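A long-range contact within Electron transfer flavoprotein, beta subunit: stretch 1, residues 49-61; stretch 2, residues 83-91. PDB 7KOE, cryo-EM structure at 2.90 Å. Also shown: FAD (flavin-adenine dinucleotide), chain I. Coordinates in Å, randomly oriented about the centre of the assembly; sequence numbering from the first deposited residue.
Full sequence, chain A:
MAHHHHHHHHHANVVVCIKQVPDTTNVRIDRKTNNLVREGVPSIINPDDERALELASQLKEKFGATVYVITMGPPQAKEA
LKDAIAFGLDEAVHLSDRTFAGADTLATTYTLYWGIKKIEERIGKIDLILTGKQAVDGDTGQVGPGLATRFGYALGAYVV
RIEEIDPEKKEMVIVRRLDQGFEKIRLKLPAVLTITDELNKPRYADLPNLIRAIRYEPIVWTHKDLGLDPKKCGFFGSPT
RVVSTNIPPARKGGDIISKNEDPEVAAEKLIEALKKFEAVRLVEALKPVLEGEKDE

Stretch 1 (49-61) DERALELASQLKE
Stretch 2 83-91: DAIAFGLDE

Stretch 1 is helical throughout and belongs to a longer helix, as its phi/psi values, near -70/-35 over most of its length, and a ladder of i-to-i+4 backbone hydrogen bonds show: Leu53 N to Asp49 O is 2.9 Å, and Ser57 N to Leu53 O is also 2.9 Å. Stretch 2 enters as a weakly bonded helix, makes a type I turn from Ile85 to Gly88, closed by Gly88 N to Ile85 O at 3.0 Å, and leaves in an extended conformation at Leu89 (-78/163). The register is set by two CA pairs, Leu53 CA to Ala84 CA at 6.8 Å and Ser57 CA to Gly88 CA at 6.1 Å, so both chains advance in the same sense, four residues per step. Together the stretches bury 475 Å².

At the start of stretch 1, Asp49 does not reach stretch 2; its carboxylate lies instead at the FAD ribose, where OD1 accepts a very short 2.4 Å hydrogen bond from FAD O2B, although the destination of that proton is not settled. The contact proper begins at Glu50, whose CA-to-CB bond points sideways and whose carbonyl O lies 3.9 Å from Phe87 CZ.

Leu53 (m, t; chi1 -68°, chi2 164°) points toward stretch 2 and is the apolar centre of the contact. Leu53 CB sits 3.8 Å from the centroid of the Phe87 ring and only 11° off the ring normal, the geometry of a CH-pi contact over the face. Leu53 CD1 is 3.7 Å from Phe87 CE2, Leu53 CD2 is 3.7 Å from Leu89 CD2, and both methyls lie near Ala84 CB, Leu53 CD2 at 3.7 Å and Leu53 CD1 at 3.8 Å. Phe87 (chi1 -80°, m; chi2 -89°) points toward the helix and gives up 106 Å², the largest share of any residue here.

One residue on, Glu54 is directed sideways, with CB 4.0 Å from Phe87 CE1. Ala56 points toward stretch 2, but Ala56 CB stops 4.6 Å from Leu89 CD1, just beyond contact. Ser57, in the p rotamer (64°), turns its hydroxyl back to its own helix: OG donates to Glu54 O at 2.7 Å. Ser57 CB meets the turn, 3.3 Å from Phe87 O, and Ser57 N is 4.4 Å from Leu89 CD1.

Gly88 faces this part of the helix with phi/psi 108/15, the first residue to leave helical angles. At these angles a CB would be jammed against the carbonyl O of Phe87, a local reason for glycine irrespective of the helix.

Lys60 completes the contact. Its side chain is extended through chi3 (t, t, t) and bends at chi4 (-60°, m), carrying it along Gly88, Leu89 and Asp90. Lys60 CD is 4.3 Å from Leu89 CA, and Lys60 CE lies 3.4 Å from Gly88 O and 3.3 Å from Asp90 OD1. The amine makes a weak hydrogen bond, Lys60 NZ to Gly88 O at 3.4 Å, and a long salt bridge, Lys60 NZ to Asp90 OD1 at 3.8 Å. Asp90 (chi1 -82°, m) starts sideways, but its end comes nearer the helix.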

# COMPACT_ATOMS: atom_id res chain seq x y z
N ASP A 49 10.40 -43.66 -2.01
CA ASP A 49 11.01 -44.16 -0.78
C ASP A 49 10.03 -44.89 0.12
O ASP A 49 10.48 -45.61 1.02
CB ASP A 49 11.66 -43.02 0.00
CG ASP A 49 12.94 -42.57 -0.61
OD1 ASP A 49 13.97 -43.24 -0.37
OD2 ASP A 49 12.95 -41.57 -1.35
N GLU A 50 8.73 -44.71 -0.07
CA GLU A 50 7.78 -45.55 0.65
C GLU A 50 7.85 -46.99 0.18
O GLU A 50 7.57 -47.91 0.96
CB GLU A 50 6.36 -45.00 0.49
CG GLU A 50 6.10 -43.74 1.28
CD GLU A 50 4.86 -43.00 0.81
OE1 GLU A 50 3.98 -43.64 0.19
OE2 GLU A 50 4.76 -41.78 1.05
N ARG A 51 8.22 -47.21 -1.08
CA ARG A 51 8.46 -48.56 -1.56
C ARG A 51 9.77 -49.11 -1.02
O ARG A 51 9.91 -50.32 -0.83
CB ARG A 51 8.47 -48.59 -3.09
CG ARG A 51 7.45 -47.68 -3.73
CD ARG A 51 6.05 -48.14 -3.46
NE ARG A 51 5.09 -47.66 -4.44
CZ ARG A 51 4.50 -46.47 -4.38
NH1 ARG A 51 4.77 -45.64 -3.40
NH2 ARG A 51 3.63 -46.12 -5.32
N ALA A 52 10.74 -48.23 -0.76
CA ALA A 52 12.00 -48.66 -0.16
C ALA A 52 11.81 -49.00 1.31
O ALA A 52 12.44 -49.92 1.82
CB ALA A 52 13.06 -47.57 -0.33
N LEU A 53 10.95 -48.25 2.00
CA LEU A 53 10.68 -48.54 3.41
C LEU A 53 9.84 -49.80 3.57
O LEU A 53 10.00 -50.52 4.55
CB LEU A 53 9.97 -47.36 4.07
CG LEU A 53 10.78 -46.09 4.24
CD1 LEU A 53 9.86 -44.93 4.53
CD2 LEU A 53 11.78 -46.26 5.33
N GLU A 54 8.93 -50.06 2.63
CA GLU A 54 8.11 -51.26 2.71
C GLU A 54 8.93 -52.50 2.40
O GLU A 54 8.73 -53.55 3.02
CB GLU A 54 6.90 -51.12 1.78
CG GLU A 54 6.23 -52.41 1.35
CD GLU A 54 5.58 -53.17 2.49
OE1 GLU A 54 5.19 -52.54 3.48
OE2 GLU A 54 5.47 -54.41 2.38
N LEU A 55 9.88 -52.39 1.47
CA LEU A 55 10.81 -53.49 1.22
C LEU A 55 11.70 -53.74 2.43
O LEU A 55 12.02 -54.89 2.75
CB LEU A 55 11.66 -53.18 -0.01
CG LEU A 55 12.79 -54.16 -0.34
CD1 LEU A 55 12.22 -55.48 -0.79
CD2 LEU A 55 13.71 -53.58 -1.39
N ALA A 56 12.10 -52.67 3.12
CA ALA A 56 12.93 -52.82 4.31
C ALA A 56 12.15 -53.45 5.45
O ALA A 56 12.72 -54.20 6.25
CB ALA A 56 13.46 -51.46 4.72
N SER A 57 10.86 -53.15 5.56
CA SER A 57 10.04 -53.80 6.56
C SER A 57 9.75 -55.25 6.19
O SER A 57 9.55 -56.08 7.07
CB SER A 57 8.73 -53.04 6.76
OG SER A 57 7.96 -53.07 5.57
N GLN A 58 9.73 -55.56 4.89
CA GLN A 58 9.65 -56.95 4.47
C GLN A 58 10.95 -57.69 4.76
O GLN A 58 10.92 -58.86 5.14
CB GLN A 58 9.33 -57.03 2.98
CG GLN A 58 7.89 -56.73 2.64
CD GLN A 58 7.70 -56.48 1.17
OE1 GLN A 58 8.65 -56.55 0.39
NE2 GLN A 58 6.47 -56.18 0.77
N LEU A 59 12.08 -57.01 4.60
CA LEU A 59 13.38 -57.58 4.94
C LEU A 59 13.58 -57.73 6.44
O LEU A 59 14.47 -58.48 6.85
CB LEU A 59 14.49 -56.71 4.37
CG LEU A 59 15.19 -57.16 3.09
CD1 LEU A 59 14.21 -57.28 1.95
CD2 LEU A 59 16.27 -56.16 2.76
N LYS A 60 12.80 -57.03 7.25
CA LYS A 60 12.90 -57.12 8.70
C LYS A 60 12.06 -58.24 9.27
O LYS A 60 12.43 -58.84 10.29
CB LYS A 60 12.49 -55.79 9.32
CG LYS A 60 12.93 -55.62 10.75
CD LYS A 60 12.80 -54.19 11.19
CE LYS A 60 13.01 -54.08 12.68
NZ LYS A 60 12.01 -54.89 13.43
N GLU A 61 10.93 -58.56 8.65
CA GLU A 61 10.09 -59.65 9.14
C GLU A 61 10.43 -60.98 8.50
O GLU A 61 9.90 -62.01 8.94
CB GLU A 61 8.61 -59.33 8.91
CG GLU A 61 8.23 -59.13 7.47
CD GLU A 61 6.83 -58.58 7.32
OE1 GLU A 61 6.16 -58.92 6.32
OE2 GLU A 61 6.40 -57.81 8.20
N ASP A 83 7.56 -40.99 10.30
CA ASP A 83 6.68 -41.77 9.45
C ASP A 83 7.35 -43.01 8.88
O ASP A 83 6.66 -43.89 8.37
CB ASP A 83 6.15 -40.91 8.31
CG ASP A 83 5.12 -39.91 8.76
OD1 ASP A 83 4.38 -40.21 9.72
OD2 ASP A 83 5.05 -38.81 8.17
N ALA A 84 8.68 -43.09 8.94
CA ALA A 84 9.39 -44.29 8.52
C ALA A 84 9.44 -45.34 9.61
O ALA A 84 9.56 -46.53 9.31
CB ALA A 84 10.80 -43.92 8.08
N ILE A 85 9.36 -44.93 10.88
CA ILE A 85 9.32 -45.87 11.98
C ILE A 85 7.95 -46.55 12.06
O ILE A 85 7.83 -47.65 12.61
CB ILE A 85 9.71 -45.14 13.28
CG1 ILE A 85 11.05 -44.43 13.08
CG2 ILE A 85 9.90 -46.08 14.45
CD1 ILE A 85 12.18 -45.37 12.73
N ALA A 86 6.92 -45.93 11.47
CA ALA A 86 5.60 -46.55 11.40
C ALA A 86 5.58 -47.81 10.55
O ALA A 86 4.69 -48.64 10.71
CB ALA A 86 4.59 -45.55 10.86
N PHE A 87 6.56 -47.98 9.66
CA PHE A 87 6.69 -49.21 8.89
C PHE A 87 7.19 -50.38 9.72
O PHE A 87 7.11 -51.52 9.26
CB PHE A 87 7.65 -48.99 7.72
CG PHE A 87 7.03 -48.30 6.55
CD1 PHE A 87 6.41 -49.03 5.56
CD2 PHE A 87 7.07 -46.93 6.44
CE1 PHE A 87 5.84 -48.40 4.48
CE2 PHE A 87 6.50 -46.29 5.37
CZ PHE A 87 5.89 -47.03 4.38
N GLY A 88 7.68 -50.14 10.92
CA GLY A 88 8.21 -51.18 11.77
C GLY A 88 9.71 -51.17 11.90
O GLY A 88 10.28 -52.16 12.37
N LEU A 89 10.37 -50.08 11.53
CA LEU A 89 11.81 -50.01 11.46
C LEU A 89 12.40 -49.83 12.86
O LEU A 89 11.71 -49.45 13.80
CB LEU A 89 12.25 -48.87 10.55
CG LEU A 89 12.48 -49.17 9.07
CD1 LEU A 89 11.26 -49.70 8.34
CD2 LEU A 89 12.96 -47.92 8.40
N ASP A 90 13.70 -50.10 12.98
CA ASP A 90 14.34 -50.00 14.29
C ASP A 90 14.63 -48.56 14.67
O ASP A 90 14.08 -48.04 15.65
CB ASP A 90 15.62 -50.83 14.33
CG ASP A 90 15.36 -52.29 14.59
OD1 ASP A 90 14.36 -52.60 15.28
OD2 ASP A 90 16.14 -53.14 14.12
N GLU A 91 15.50 -47.89 13.92
CA GLU A 91 15.98 -46.58 14.33
C GLU A 91 15.87 -45.59 13.19
O GLU A 91 15.89 -45.96 12.01
CB GLU A 91 17.43 -46.65 14.82
CG GLU A 91 17.63 -47.44 16.09
CD GLU A 91 17.02 -46.76 17.30
OE1 GLU A 91 17.16 -45.53 17.42
OE2 GLU A 91 16.42 -47.46 18.14
PA FAD I . 17.38 -37.91 -5.60
O1A FAD I . 16.79 -38.18 -6.94
O2A FAD I . 18.87 -37.95 -5.46
O5B FAD I . 16.73 -38.89 -4.52
C5B FAD I . 17.02 -40.30 -4.64
C4B FAD I . 16.92 -40.95 -3.28
O4B FAD I . 18.07 -40.57 -2.48
C3B FAD I . 15.73 -40.53 -2.41
O3B FAD I . 14.56 -41.28 -2.74
C2B FAD I . 16.25 -40.90 -1.02
O2B FAD I . 16.17 -42.28 -0.76
C1B FAD I . 17.70 -40.43 -1.13
N9A FAD I . 17.86 -39.04 -0.74
C8A FAD I . 17.69 -37.93 -1.52
N7A FAD I . 17.90 -36.82 -0.86
C5A FAD I . 18.23 -37.23 0.42
C6A FAD I . 18.57 -36.52 1.59
N6A FAD I . 18.63 -35.19 1.66
N1A FAD I . 18.83 -37.25 2.70
C2A FAD I . 18.77 -38.58 2.62
N3A FAD I . 18.47 -39.35 1.58
C4A FAD I . 18.21 -38.60 0.50
N1 FAD I . 21.12 -31.18 -7.06
C2 FAD I . 21.94 -31.71 -7.99
O2 FAD I . 22.89 -32.42 -7.67
N3 FAD I . 21.75 -31.49 -9.32
C4 FAD I . 20.73 -30.71 -9.79
O4 FAD I . 20.59 -30.54 -10.99
C4X FAD I . 19.85 -30.14 -8.85
N5 FAD I . 18.87 -29.40 -9.28
C5X FAD I . 18.04 -28.85 -8.34
C6 FAD I . 16.97 -28.05 -8.78
C7 FAD I . 16.10 -27.46 -7.90
C7M FAD I . 14.97 -26.60 -8.41
C8 FAD I . 16.27 -27.68 -6.51
C8M FAD I . 15.32 -27.05 -5.53
C9 FAD I . 17.30 -28.47 -6.07
C9A FAD I . 18.20 -29.07 -6.96
N10 FAD I . 19.26 -29.87 -6.54
C10 FAD I . 20.12 -30.43 -7.46
C1' FAD I . 19.47 -30.12 -5.10
C2' FAD I . 19.40 -31.59 -4.76
O2' FAD I . 18.04 -32.02 -4.75
C3' FAD I . 20.01 -31.87 -3.39
O3' FAD I . 21.42 -31.87 -3.51
C4' FAD I . 19.55 -33.20 -2.78
O4' FAD I . 20.49 -33.64 -1.80
C5' FAD I . 19.36 -34.28 -3.81
O5' FAD I . 17.95 -34.56 -3.98
P FAD I . 17.40 -35.01 -5.41
O1P FAD I . 16.27 -34.12 -5.81
O2P FAD I . 18.58 -35.11 -6.32
O3P FAD I . 16.87 -36.48 -5.10